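Local atomic coordinates of ORF48 (Lactococcus phage TP901-1, PDB entry 3U6X), a protein that probably forms part of the phage tail baseplate as its upper protein, through an immunoglobulin-like domain that packs against another protein. Residues T19-A24 / T85-F90. Numbering follows the deposited sequence.
Sequences TSYKNA and TQVLCF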
# COMPACT_ATOMS: atom_id res chain seq x y z
N THR V 19 27.64 22.03 -40.91
CA THR V 19 29.03 21.58 -40.73
C THR V 19 29.64 21.08 -42.05
O THR V 19 28.94 20.56 -42.93
CB THR V 19 29.16 20.57 -39.59
OG1 THR V 19 28.26 19.48 -39.77
CG2 THR V 19 29.00 21.19 -38.23
N SER V 20 30.96 21.24 -42.18
CA SER V 20 31.76 20.85 -43.34
C SER V 20 32.88 19.93 -42.88
O SER V 20 33.60 20.25 -41.93
CB SER V 20 32.36 22.09 -44.00
OG SER V 20 33.08 21.76 -45.17
N TYR V 21 33.00 18.78 -43.52
CA TYR V 21 34.03 17.78 -43.20
C TYR V 21 34.33 16.86 -44.39
O TYR V 21 33.49 16.69 -45.29
CB TYR V 21 33.68 16.96 -41.93
CG TYR V 21 32.28 16.39 -41.93
CD1 TYR V 21 31.21 17.12 -41.41
CD2 TYR V 21 32.02 15.13 -42.46
CE1 TYR V 21 29.91 16.63 -41.46
CE2 TYR V 21 30.72 14.62 -42.50
CZ TYR V 21 29.67 15.38 -42.01
OH TYR V 21 28.40 14.88 -42.03
N LYS V 22 35.54 16.29 -44.37
CA LYS V 22 36.12 15.42 -45.38
C LYS V 22 36.38 14.02 -44.78
O LYS V 22 36.67 13.89 -43.58
CB LYS V 22 37.46 16.06 -45.81
CG LYS V 22 38.08 15.51 -47.09
CD LYS V 22 39.34 16.27 -47.51
CE LYS V 22 39.04 17.51 -48.34
NZ LYS V 22 40.13 17.82 -49.31
N ASN V 23 36.36 12.99 -45.64
CA ASN V 23 36.68 11.61 -45.28
C ASN V 23 35.78 10.92 -44.24
O ASN V 23 36.23 9.99 -43.57
CB ASN V 23 38.19 11.42 -44.99
CG ASN V 23 39.02 11.41 -46.25
OD1 ASN V 23 38.66 10.78 -47.27
ND2 ASN V 23 40.17 12.07 -46.19
N ALA V 24 34.52 11.33 -44.15
CA ALA V 24 33.59 10.69 -43.23
C ALA V 24 33.36 9.25 -43.70
O ALA V 24 33.63 8.92 -44.85
CB ALA V 24 32.28 11.46 -43.20
N THR V 85 34.73 12.88 -51.35
CA THR V 85 35.16 12.83 -49.95
C THR V 85 34.60 13.98 -49.11
O THR V 85 34.71 13.94 -47.89
CB THR V 85 36.71 12.82 -49.86
OG1 THR V 85 37.27 14.08 -50.25
CG2 THR V 85 37.34 11.69 -50.64
N GLN V 86 34.06 15.01 -49.76
CA GLN V 86 33.56 16.22 -49.11
C GLN V 86 32.07 16.15 -48.80
O GLN V 86 31.26 15.81 -49.66
CB GLN V 86 33.92 17.47 -49.95
CG GLN V 86 33.57 18.83 -49.34
CD GLN V 86 34.25 19.19 -48.04
OE1 GLN V 86 35.41 18.81 -47.76
NE2 GLN V 86 33.52 20.00 -47.23
N VAL V 87 31.72 16.48 -47.54
CA VAL V 87 30.34 16.49 -47.04
C VAL V 87 29.99 17.86 -46.46
O VAL V 87 30.81 18.47 -45.78
CB VAL V 87 30.06 15.34 -46.02
CG1 VAL V 87 28.61 15.38 -45.52
CG2 VAL V 87 30.38 13.96 -46.59
N LEU V 88 28.77 18.34 -46.77
CA LEU V 88 28.11 19.52 -46.23
C LEU V 88 26.86 18.97 -45.48
O LEU V 88 25.95 18.38 -46.08
CB LEU V 88 27.73 20.53 -47.34
CG LEU V 88 27.29 21.93 -46.87
CD1 LEU V 88 28.45 22.69 -46.19
CD2 LEU V 88 26.75 22.73 -48.04
N CYS V 89 26.90 19.05 -44.14
CA CYS V 89 25.89 18.48 -43.24
C CYS V 89 24.94 19.52 -42.69
O CYS V 89 25.37 20.52 -42.11
CB CYS V 89 26.61 17.71 -42.13
SG CYS V 89 25.53 16.99 -40.88
N PHE V 90 23.62 19.26 -42.83
CA PHE V 90 22.56 20.14 -42.34
C PHE V 90 21.84 19.43 -41.21
O PHE V 90 21.29 18.36 -41.44
CB PHE V 90 21.58 20.53 -43.46
CG PHE V 90 22.17 21.33 -44.60
CD1 PHE V 90 22.02 22.71 -44.65
CD2 PHE V 90 22.84 20.70 -45.65
CE1 PHE V 90 22.56 23.45 -45.70
CE2 PHE V 90 23.38 21.44 -46.71
CZ PHE V 90 23.23 22.81 -46.73
O HOH W 1 25.63 19.99 -39.13
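Tyr21 leans its ring obliquely against Val87 and Cys89 of the neighbouring strand. CE1 lies 3.5 Å from Cys89 CB, while CE2, across the ring from CE1, comes within 3.7 Å of Val87 CB. The phenol oxygen touches both residues, at Val87 CG1 and Cys89 CB. Tyr21 CG lies between the backbone N and the carbonyl carbon (chi1 49°). Thr19 OG1 sits at the ring's edge, in its plane, and approaches Cys89 CB at 3.4 Å; a water joins this hydroxyl to Cys89 O, to which it donates.

Beneath these side chains the backbones run antiparallel. Thr19 and Cys89 form one hydrogen-bonded pair, Tyr21 and Val87 the next, the bond from Cys89 N to Thr19 O being nearly straight (2.8 Å, 174°). Past the strand end, Asn23 N still reaches Thr85 O, and Asn23 OD1 rests beside Thr85 CG2. Ser20, Lys22, Gln86 and Leu88 use the opposite face, where the bent Gln86 chain (chi2 62°) turns back over Tyr21 O and NE2 gives Ser20 OG a weak bond (2.7 Å), poorly aligned. Lys22, exposed to solvent, has its CG 3.6 Å from Thr85 OG1.

Leu80 of strand 78-83 touches Tyr21, Val87 and Cys89, and Ile43 of strand 43-53 meets Thr19 and Tyr21. The Tyr21 hydroxyl is hydrogen-bonded to the backbone of another protein's chain, with basic side-chain packing from that chain on both Thr19 and Tyr21, making this face part of a protein-protein interface. Strands 16-22 and 86-92 are adjacent inner members of the antiparallel sheet, consistent with the immunoglobulin-like domain of a baseplate upper protein.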